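Side-chain contacts in acylneuraminate lyase (Mycoplasma synoviae, PDB 4N4P), which is a TIM-barrel protein of the dihydrodipicolinate synthetase family, found here as an assembly of four chains: residues A[2-7]-A[162-167]; A[177-182]-A[186-191]; A[257-262]-A[281-286]. One frame throughout, in Å; residues are numbered along the deposited sequence.

Contact 1: residues A[2-7]-A[162-167]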
loop_
_atom_site.group_PDB
_atom_site.type_symbol
_atom_site.label_atom_id
_atom_site.label_comp_id
_atom_site.label_asym_id
_atom_site.label_seq_id
_atom_site.Cartn_x
_atom_site.Cartn_y
_atom_site.Cartn_z
ATOM N N HIS A 2 -6.507 -29.303 -24.065
ATOM C CA HIS A 2 -5.369 -30.114 -23.627
ATOM C C HIS A 2 -5.800 -31.109 -22.570
ATOM O O HIS A 2 -6.692 -30.823 -21.753
ATOM C CB HIS A 2 -4.290 -29.262 -22.984
ATOM C CG HIS A 2 -3.582 -28.347 -23.928
ATOM N ND1 HIS A 2 -2.400 -28.691 -24.546
ATOM C CD2 HIS A 2 -3.872 -27.090 -24.333
ATOM C CE1 HIS A 2 -2.003 -27.692 -25.313
ATOM N NE2 HIS A 2 -2.880 -26.711 -25.205
ATOM N N ASN A 3 -5.153 -32.266 -22.570
ATOM C CA ASN A 3 -5.336 -33.196 -21.495
ATOM C C ASN A 3 -4.274 -32.807 -20.471
ATOM O O ASN A 3 -3.081 -33.028 -20.700
ATOM C CB ASN A 3 -5.176 -34.654 -21.942
ATOM C CG ASN A 3 -5.263 -35.620 -20.777
ATOM O OD1 ASN A 3 -4.936 -35.260 -19.631
ATOM N ND2 ASN A 3 -5.705 -36.838 -21.041
ATOM N N PHE A 4 -4.726 -32.161 -19.397
ATOM C CA PHE A 4 -3.874 -31.801 -18.263
ATOM C C PHE A 4 -4.221 -32.618 -17.017
ATOM O O PHE A 4 -4.027 -32.165 -15.883
ATOM C CB PHE A 4 -4.055 -30.310 -17.941
ATOM C CG PHE A 4 -3.469 -29.373 -18.966
ATOM C CD1 PHE A 4 -2.160 -29.543 -19.430
ATOM C CD2 PHE A 4 -4.198 -28.267 -19.397
ATOM C CE1 PHE A 4 -1.614 -28.635 -20.368
ATOM C CE2 PHE A 4 -3.662 -27.361 -20.326
ATOM C CZ PHE A 4 -2.377 -27.545 -20.802
ATOM N N ASP A 5 -4.710 -33.834 -17.227
ATOM C CA ASP A 5 -5.173 -34.661 -16.118
ATOM C C ASP A 5 -4.081 -34.992 -15.103
ATOM O O ASP A 5 -4.355 -35.063 -13.902
ATOM C CB ASP A 5 -5.852 -35.918 -16.628
ATOM C CG ASP A 5 -7.226 -35.634 -17.236
ATOM O OD1 ASP A 5 -7.704 -34.464 -17.273
ATOM O OD2 ASP A 5 -7.835 -36.619 -17.676
ATOM N N LYS A 6 -2.833 -35.117 -15.554
ATOM C CA LYS A 6 -1.759 -35.405 -14.619
ATOM C C LYS A 6 -1.424 -34.214 -13.703
ATOM O O LYS A 6 -0.632 -34.364 -12.774
ATOM C CB LYS A 6 -0.491 -35.859 -15.342
ATOM C CG LYS A 6 0.220 -34.724 -16.046
ATOM C CD LYS A 6 0.924 -35.148 -17.324
ATOM C CE LYS A 6 2.346 -35.441 -17.152
ATOM N NZ LYS A 6 3.159 -35.228 -18.401
ATOM N N PHE A 7 -2.027 -33.060 -13.963
ATOM C CA PHE A 7 -1.778 -31.888 -13.119
ATOM C C PHE A 7 -2.933 -31.608 -12.162
ATOM O O PHE A 7 -2.968 -30.557 -11.516
ATOM C CB PHE A 7 -1.516 -30.667 -13.974
ATOM C CG PHE A 7 -0.263 -30.777 -14.797
ATOM C CD1 PHE A 7 0.994 -30.658 -14.174
ATOM C CD2 PHE A 7 -0.330 -30.978 -16.178
ATOM C CE1 PHE A 7 2.151 -30.726 -14.907
ATOM C CE2 PHE A 7 0.842 -31.072 -16.932
ATOM C CZ PHE A 7 2.090 -30.936 -16.292
ATOM N N ASN A 162 5.975 -22.985 -25.447
ATOM C CA ASN A 162 6.062 -24.001 -24.380
ATOM C C ASN A 162 5.368 -23.629 -23.071
ATOM O O ASN A 162 5.264 -24.477 -22.183
ATOM C CB ASN A 162 7.508 -24.448 -24.063
ATOM C CG ASN A 162 8.197 -25.109 -25.240
ATOM O OD1 ASN A 162 7.597 -25.916 -25.961
ATOM N ND2 ASN A 162 9.482 -24.790 -25.424
ATOM N N VAL A 163 4.894 -22.392 -22.951
ATOM C CA VAL A 163 4.146 -22.004 -21.747
ATOM C C VAL A 163 2.744 -22.610 -21.798
ATOM O O VAL A 163 1.980 -22.353 -22.749
ATOM C CB VAL A 163 4.063 -20.480 -21.540
ATOM C CG1 VAL A 163 3.152 -20.157 -20.351
ATOM C CG2 VAL A 163 5.476 -19.872 -21.300
ATOM N N ILE A 164 2.406 -23.420 -20.800
ATOM C CA ILE A 164 1.065 -24.046 -20.812
ATOM C C ILE A 164 0.103 -23.366 -19.835
ATOM O O ILE A 164 -1.111 -23.648 -19.832
ATOM C CB ILE A 164 1.116 -25.578 -20.547
ATOM C CG1 ILE A 164 1.773 -25.866 -19.173
ATOM C CG2 ILE A 164 1.837 -26.299 -21.696
ATOM C CD1 ILE A 164 1.495 -27.305 -18.667
ATOM N N GLY A 165 0.627 -22.435 -19.034
ATOM C CA GLY A 165 -0.209 -21.797 -18.001
ATOM C C GLY A 165 0.652 -21.130 -16.938
ATOM O O GLY A 165 1.772 -20.734 -17.204
ATOM N N SER A 166 0.129 -21.033 -15.726
ATOM C CA SER A 166 0.791 -20.245 -14.716
ATOM C C SER A 166 0.551 -20.876 -13.366
ATOM O O SER A 166 -0.499 -21.504 -13.161
ATOM C CB SER A 166 0.193 -18.823 -14.753
ATOM O OG SER A 166 0.521 -18.060 -13.588
ATOM N N LYS A 167 1.516 -20.694 -12.457
ATOM C CA LYS A 167 1.331 -20.967 -11.049
ATOM C C LYS A 167 0.804 -19.664 -10.442
ATOM O O LYS A 167 1.504 -18.639 -10.463
ATOM C CB LYS A 167 2.656 -21.389 -10.417
ATOM C CG LYS A 167 2.565 -21.633 -8.928
ATOM C CD LYS A 167 3.817 -22.353 -8.480
ATOM C CE LYS A 167 3.848 -22.518 -6.991
ATOM N NZ LYS A 167 4.350 -21.278 -6.371
#
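Two phenylalanine rings, Phe4 and Phe7, meet one branched side chain, Ile164, and each ring also has a face covered by a residue of its own segment. CB of His2 lies 3.3 Å above the plane of the Phe4 ring, off-centre toward the rim, while CG of Lys6 covers a face of the Phe7 ring in a similar rim-shifted position. Toward both rings the isoleucine comes obliquely. This is a TIM barrel, and the contact lies at the end of the barrel where its parallel strands begin: 2-7 is the segment leading into strand 9-12, and Ile164 sits near the start of strand 163-168.

The δ-methyl carries most of the touching. CD1 of Ile164 is 3.8 Å from CE1 of Phe4 and 4.2 Å from CE2 of Phe7, so one methyl group serves both aromatic side chains. Ile164 CB adds a second, slacker approach, 4.0 Å from CZ of Phe4. At Ile164, CG1 sits between the backbone N and the carbonyl carbon (chi1 59°) and CD1 continues outward in an extended chain (chi2 164°), which carries the methyl out to the rings. Phe4 and Ile164 run alongside each other, pointing opposite ways, whereas Phe7 and Ile164 meet head-on. Leu187 of the neighbouring strand touches all three side chains, and Phe7 also reaches Thr78 and Ile80 of strand 78-82, so the apolar cluster draws on several strands of the barrel.

Backbone geometry presents the rings together. Phe7 N hydrogen-bonds to Phe4 O at 2.9 Å across a short 3-10 turn. Just before it, Asn3 forms an Asx turn: its OD1 accepts from Asp5 N at 2.8 Å, with an N-H...O angle of 165°.

Contact 2: residues A[177-182]-A[186-191]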
loop_
_atom_site.group_PDB
_atom_site.type_symbol
_atom_site.label_atom_id
_atom_site.label_comp_id
_atom_site.label_asym_id
_atom_site.label_seq_id
_atom_site.Cartn_x
_atom_site.Cartn_y
_atom_site.Cartn_z
ATOM N N GLU A 177 -10.135 -15.099 -11.208
ATOM C CA GLU A 177 -11.387 -15.362 -11.908
ATOM C C GLU A 177 -11.271 -14.840 -13.346
ATOM O O GLU A 177 -11.678 -15.514 -14.289
ATOM C CB GLU A 177 -12.564 -14.706 -11.171
ATOM C CG GLU A 177 -13.905 -14.872 -11.882
ATOM C CD GLU A 177 -14.153 -13.783 -12.924
ATOM O OE1 GLU A 177 -13.715 -12.631 -12.717
ATOM O OE2 GLU A 177 -14.780 -14.075 -13.959
ATOM N N ARG A 178 -10.698 -13.647 -13.499
ATOM C CA ARG A 178 -10.519 -13.037 -14.824
ATOM C C ARG A 178 -9.623 -13.883 -15.719
ATOM O O ARG A 178 -9.897 -14.003 -16.923
ATOM C CB ARG A 178 -9.933 -11.622 -14.701
ATOM C CG ARG A 178 -10.811 -10.590 -13.972
ATOM C CD ARG A 178 -11.993 -10.101 -14.852
ATOM N NE ARG A 178 -13.078 -11.080 -14.941
ATOM C CZ ARG A 178 -14.067 -11.045 -15.842
ATOM N NH1 ARG A 178 -14.128 -10.054 -16.744
ATOM N NH2 ARG A 178 -14.978 -12.006 -15.846
ATOM N N LEU A 179 -8.537 -14.427 -15.157
ATOM C CA LEU A 179 -7.643 -15.316 -15.914
ATOM C C LEU A 179 -8.369 -16.567 -16.381
ATOM O O LEU A 179 -8.229 -16.981 -17.540
ATOM C CB LEU A 179 -6.438 -15.734 -15.064
ATOM C CG LEU A 179 -5.431 -14.610 -14.859
ATOM C CD1 LEU A 179 -4.343 -15.000 -13.800
ATOM C CD2 LEU A 179 -4.809 -14.208 -16.212
ATOM N N MET A 180 -9.159 -17.148 -15.476
ATOM C CA MET A 180 -9.888 -18.363 -15.797
ATOM C C MET A 180 -10.908 -18.095 -16.902
ATOM O O MET A 180 -11.127 -18.953 -17.762
ATOM C CB MET A 180 -10.578 -18.924 -14.545
ATOM C CG MET A 180 -9.588 -19.501 -13.520
ATOM S SD MET A 180 -8.586 -20.874 -14.108
ATOM C CE MET A 180 -9.807 -22.168 -14.137
ATOM N N SER A 181 -11.527 -16.920 -16.874
ATOM C CA SER A 181 -12.496 -16.545 -17.901
ATOM C C SER A 181 -11.795 -16.399 -19.263
ATOM O O SER A 181 -12.288 -16.909 -20.275
ATOM C CB SER A 181 -13.192 -15.231 -17.532
ATOM O OG SER A 181 -14.185 -14.926 -18.507
ATOM N N LYS A 182 -10.644 -15.738 -19.268
ATOM C CA LYS A 182 -9.986 -15.352 -20.532
ATOM C C LYS A 182 -9.183 -16.494 -21.154
ATOM O O LYS A 182 -9.059 -16.579 -22.399
ATOM C CB LYS A 182 -9.141 -14.089 -20.337
ATOM C CG LYS A 182 -8.464 -13.545 -21.603
ATOM C CD LYS A 182 -9.442 -12.744 -22.500
ATOM C CE LYS A 182 -8.687 -12.048 -23.641
ATOM N NZ LYS A 182 -9.624 -11.467 -24.655
ATOM N N LYS A 186 -5.534 -22.640 -20.889
ATOM C CA LYS A 186 -4.272 -22.580 -20.188
ATOM C C LYS A 186 -4.493 -23.245 -18.829
ATOM O O LYS A 186 -5.625 -23.275 -18.310
ATOM C CB LYS A 186 -3.742 -21.146 -20.033
ATOM C CG LYS A 186 -3.334 -20.471 -21.353
ATOM C CD LYS A 186 -2.040 -21.064 -21.929
ATOM C CE LYS A 186 -1.787 -20.496 -23.325
ATOM N NZ LYS A 186 -0.534 -20.981 -23.974
ATOM N N LEU A 187 -3.423 -23.815 -18.289
ATOM C CA LEU A 187 -3.478 -24.507 -17.021
ATOM C C LEU A 187 -3.087 -23.549 -15.903
ATOM O O LEU A 187 -2.031 -22.952 -15.954
ATOM C CB LEU A 187 -2.541 -25.711 -17.028
ATOM C CG LEU A 187 -2.380 -26.481 -15.704
ATOM C CD1 LEU A 187 -3.718 -27.146 -15.300
ATOM C CD2 LEU A 187 -1.311 -27.514 -15.871
ATOM N N PHE A 188 -3.932 -23.414 -14.888
ATOM C CA PHE A 188 -3.601 -22.544 -13.763
ATOM C C PHE A 188 -3.518 -23.434 -12.541
ATOM O O PHE A 188 -4.519 -24.022 -12.139
ATOM C CB PHE A 188 -4.658 -21.419 -13.592
ATOM C CG PHE A 188 -4.617 -20.413 -14.690
ATOM C CD1 PHE A 188 -3.753 -19.317 -14.614
ATOM C CD2 PHE A 188 -5.397 -20.574 -15.831
ATOM C CE1 PHE A 188 -3.679 -18.385 -15.657
ATOM C CE2 PHE A 188 -5.334 -19.659 -16.878
ATOM C CZ PHE A 188 -4.477 -18.557 -16.794
ATOM N N MET A 189 -2.313 -23.546 -11.976
ATOM C CA MET A 189 -2.091 -24.284 -10.754
ATOM C C MET A 189 -2.308 -23.307 -9.582
ATOM O O MET A 189 -1.653 -22.264 -9.517
ATOM C CB MET A 189 -0.691 -24.912 -10.769
ATOM C CG MET A 189 -0.518 -25.973 -11.891
ATOM S SD MET A 189 -1.603 -27.408 -11.706
ATOM C CE MET A 189 -0.797 -28.340 -10.405
ATOM N N PHE A 190 -3.265 -23.607 -8.708
ATOM C CA PHE A 190 -3.672 -22.648 -7.673
ATOM C C PHE A 190 -2.763 -22.792 -6.427
ATOM O O PHE A 190 -2.667 -23.868 -5.846
ATOM C CB PHE A 190 -5.144 -22.856 -7.332
ATOM C CG PHE A 190 -5.733 -21.752 -6.522
ATOM C CD1 PHE A 190 -6.174 -20.577 -7.138
ATOM C CD2 PHE A 190 -5.825 -21.865 -5.138
ATOM C CE1 PHE A 190 -6.705 -19.533 -6.379
ATOM C CE2 PHE A 190 -6.379 -20.839 -4.365
ATOM C CZ PHE A 190 -6.813 -19.671 -4.978
ATOM N N ALA A 191 -2.097 -21.708 -6.038
ATOM C CA ALA A 191 -1.028 -21.792 -5.048
ATOM C C ALA A 191 -1.301 -20.946 -3.803
ATOM O O ALA A 191 -0.376 -20.496 -3.132
ATOM C CB ALA A 191 0.327 -21.451 -5.669
#
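Phe188 projects from its strand onto Leu179 and Met180 of the preceding helix, a contact by which helix 173-182 covers strand 187-190 in a beta-alpha-beta unit of the TIM barrel. Traced outward, the phenylalanine meets Met180 first. Its CB is 4.0 Å from Met180 SD, and the torsion that sets CG anti to the carbonyl carbon (chi1 -70°) then leads the ring toward the helix. On the sulfur side, CD2 makes the tightest approach, 3.6 Å from Met180 SD. The sulfur stands 4.6 Å from the centroid of the Phe188 ring and 51° off its normal, an oblique Met-aromatic contact. The bend at chi2 of Met180 brings SD to the ring; chi3 sets only where CE points.

Farther out, the ring passes to Leu179. CE2 lies 4.0 Å from Leu179 O, CZ is 3.8 Å from Leu179 CB, and CE1 reaches Leu179 CD1 at 3.9 Å. The leucine runs across the phenylalanine, so the distal half of the ring is met by both the stem of the leucine and one of its methyl groups. Two successive helix residues thus divide one aromatic side chain between them.

Elsewhere on the helix, Glu177 and Arg178 turn to the subunit interface, where Arg178 NH1 makes a salt bridge with Asp243 of the second subunit. His239 of that subunit hydrogen-bonds to both residues. Arg178 holds the glutamate side-on: NE lies 2.8 Å from Glu177 OE1, and NH2 meets the syn lone pair of OE2 in a nearly straight bond (178°).

Contact 3: residues A[257-262]-A[281-286]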
loop_
_atom_site.group_PDB
_atom_site.type_symbol
_atom_site.label_atom_id
_atom_site.label_comp_id
_atom_site.label_asym_id
_atom_site.label_seq_id
_atom_site.Cartn_x
_atom_site.Cartn_y
_atom_site.Cartn_z
ATOM N N LEU A 257 7.499 -27.552 8.934
ATOM C CA LEU A 257 7.275 -28.693 8.020
ATOM C C LEU A 257 8.350 -29.770 8.239
ATOM O O LEU A 257 8.051 -30.961 8.336
ATOM C CB LEU A 257 7.259 -28.249 6.554
ATOM C CG LEU A 257 6.092 -27.336 6.134
ATOM C CD1 LEU A 257 6.312 -26.848 4.662
ATOM C CD2 LEU A 257 4.775 -28.072 6.270
ATOM N N LYS A 258 9.605 -29.340 8.319
ATOM C CA LYS A 258 10.699 -30.303 8.484
ATOM C C LYS A 258 10.587 -31.023 9.819
ATOM O O LYS A 258 10.724 -32.243 9.875
ATOM C CB LYS A 258 12.060 -29.621 8.297
ATOM C CG LYS A 258 12.382 -29.399 6.796
ATOM C CD LYS A 258 13.595 -28.514 6.588
ATOM C CE LYS A 258 13.815 -28.277 5.082
ATOM N NZ LYS A 258 15.153 -27.609 4.743
ATOM N N ALA A 259 10.262 -30.283 10.876
ATOM C CA ALA A 259 10.083 -30.884 12.202
ATOM C C ALA A 259 8.964 -31.913 12.247
ATOM O O ALA A 259 9.077 -32.966 12.906
ATOM C CB ALA A 259 9.844 -29.798 13.252
ATOM N N ILE A 260 7.869 -31.605 11.550
ATOM C CA ILE A 260 6.743 -32.543 11.469
ATOM C C ILE A 260 7.173 -33.810 10.755
ATOM O O ILE A 260 6.901 -34.915 11.216
ATOM C CB ILE A 260 5.492 -31.889 10.850
ATOM C CG1 ILE A 260 4.971 -30.812 11.818
ATOM C CG2 ILE A 260 4.401 -32.961 10.552
ATOM C CD1 ILE A 260 3.960 -29.810 11.177
ATOM N N MET A 261 7.874 -33.648 9.641
ATOM C CA MET A 261 8.407 -34.809 8.941
ATOM C C MET A 261 9.337 -35.618 9.828
ATOM O O MET A 261 9.167 -36.842 9.913
ATOM C CB MET A 261 9.080 -34.409 7.638
ATOM C CG MET A 261 8.072 -33.931 6.618
ATOM S SD MET A 261 8.897 -33.682 5.047
ATOM C CE MET A 261 7.630 -32.849 4.078
ATOM N N ARG A 262 10.276 -34.947 10.509
ATOM C CA ARG A 262 11.196 -35.653 11.425
ATOM C C ARG A 262 10.452 -36.432 12.496
ATOM O O ARG A 262 10.818 -37.569 12.815
ATOM C CB ARG A 262 12.175 -34.685 12.095
ATOM C CG ARG A 262 13.175 -34.069 11.120
ATOM C CD ARG A 262 14.363 -33.490 11.888
ATOM N NE ARG A 262 13.957 -32.532 12.912
ATOM C CZ ARG A 262 13.710 -31.237 12.692
ATOM N NH1 ARG A 262 13.763 -30.721 11.456
ATOM N NH2 ARG A 262 13.355 -30.460 13.710
ATOM N N GLU A 281 13.838 -28.997 21.132
ATOM C CA GLU A 281 12.653 -29.328 21.923
ATOM C C GLU A 281 11.487 -28.400 21.603
ATOM O O GLU A 281 10.350 -28.870 21.494
ATOM C CB GLU A 281 12.941 -29.355 23.427
ATOM C CG GLU A 281 13.672 -30.619 23.911
ATOM C CD GLU A 281 13.060 -31.918 23.382
ATOM O OE1 GLU A 281 13.743 -32.618 22.593
ATOM O OE2 GLU A 281 11.900 -32.231 23.748
ATOM N N GLU A 282 11.767 -27.106 21.441
ATOM C CA GLU A 282 10.749 -26.122 21.088
ATOM C C GLU A 282 10.038 -26.483 19.761
ATOM O O GLU A 282 8.800 -26.485 19.672
ATOM C CB GLU A 282 11.355 -24.710 20.994
ATOM C CG GLU A 282 10.311 -23.622 20.724
ATOM C CD GLU A 282 10.892 -22.246 20.363
ATOM O OE1 GLU A 282 12.103 -22.008 20.554
ATOM O OE2 GLU A 282 10.129 -21.399 19.848
ATOM N N ILE A 283 10.821 -26.798 18.740
ATOM C CA ILE A 283 10.219 -27.045 17.429
ATOM C C ILE A 283 9.569 -28.429 17.417
ATOM O O ILE A 283 8.606 -28.655 16.692
ATOM C CB ILE A 283 11.259 -26.837 16.261
ATOM C CG1 ILE A 283 10.547 -26.650 14.904
ATOM C CG2 ILE A 283 12.316 -27.973 16.246
ATOM C CD1 ILE A 283 9.600 -25.430 14.851
ATOM N N LYS A 284 10.115 -29.375 18.206
ATOM C CA LYS A 284 9.491 -30.702 18.340
ATOM C C LYS A 284 8.098 -30.622 18.957
ATOM O O LYS A 284 7.155 -31.290 18.495
ATOM C CB LYS A 284 10.358 -31.681 19.165
ATOM C CG LYS A 284 9.774 -33.088 19.224
ATOM C CD LYS A 284 10.312 -33.884 20.398
ATOM C CE LYS A 284 9.615 -35.232 20.479
ATOM N NZ LYS A 284 10.193 -36.211 19.504
ATOM N N LYS A 285 7.957 -29.800 19.994
ATOM C CA LYS A 285 6.654 -29.665 20.620
ATOM C C LYS A 285 5.642 -29.000 19.689
ATOM O O LYS A 285 4.473 -29.349 19.696
ATOM C CB LYS A 285 6.765 -28.905 21.938
ATOM C CG LYS A 285 7.564 -29.725 22.958
ATOM C CD LYS A 285 7.634 -29.042 24.315
ATOM C CE LYS A 285 8.541 -29.889 25.203
ATOM N NZ LYS A 285 8.847 -29.148 26.418
ATOM N N HIS A 286 6.115 -28.013 18.936
ATOM C CA HIS A 286 5.329 -27.425 17.868
ATOM C C HIS A 286 4.882 -28.503 16.876
ATOM O O HIS A 286 3.704 -28.572 16.531
ATOM C CB HIS A 286 6.120 -26.340 17.158
ATOM C CG HIS A 286 5.341 -25.642 16.092
ATOM N ND1 HIS A 286 4.171 -24.967 16.350
ATOM C CD2 HIS A 286 5.561 -25.521 14.760
ATOM C CE1 HIS A 286 3.702 -24.448 15.227
ATOM N NE2 HIS A 286 4.533 -24.759 14.250
#
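Arg262 sets its guanidinium beside Ile283 one helical turn beyond Lys258, whose NZ is gripped by three groups: a salt bridge to Glu53 and hydrogen bonds to the carbonyl oxygens of Thr16 and Tyr270. Between the two helices themselves, 253-263 and 280-294, the meeting is largely apolar, with one guanidinium edge at its border. They follow the barrel strands in the chain and pack as a pair, with the CA atoms of Ala259 and Lys284 6.2 Å apart.

Ala259 makes so close an approach possible because it presents nothing larger than a methyl. Its CB lies 3.6 Å from Ile283 CG1 and 3.8 Å from Ile283 O, touching both the side chain and the backbone of the partner helix. With CG1 anti to the backbone N (chi1 -162°), Ile283 turns that branch to the alanine and leaves CG2 for the arginine.

The second branch meets Arg262 quite differently. Ile283 CG2 is 3.7 Å from Arg262 NH2, at the edge of the guanidinium and in its plane, and the two side chains lie roughly perpendicular. A bend at chi3 (-55°) folds the arginine back along its own helix, where Ala259 CA lies 3.5 Å above one face of the group, shifted toward the rim. Tyr270 makes a cation-pi contact with Arg262, and Gly269 O a weak hydrogen bond with its NH1.

The chemistry thus separates two tasks: alanine and isoleucine supply hydrocarbon at this point of the interface, while the arginine, though it borders that interface, has Gly269 O (weakly) and the Tyr270 ring, both outside the two helices, among its partners.

In the fold
The three contacts come in order along the chain without overlap. Contacts 1 and 2 are neighbours in space, their centres 11 Å apart, and they share the barrel sheet: strands 163-168 and 187-190 lie side by side, joined by probable backbone hydrogen bonds such as Ile164 O to Leu187 N, with helix 173-182 between them in sequence. One strand pair is therefore packed from the N-terminal segment and from a surrounding helix. Contact 3 lies on the opposite side of the chain's centre, about 35 Å from either of the others between centres, where helices that follow the barrel strands pack together, away from the sheet.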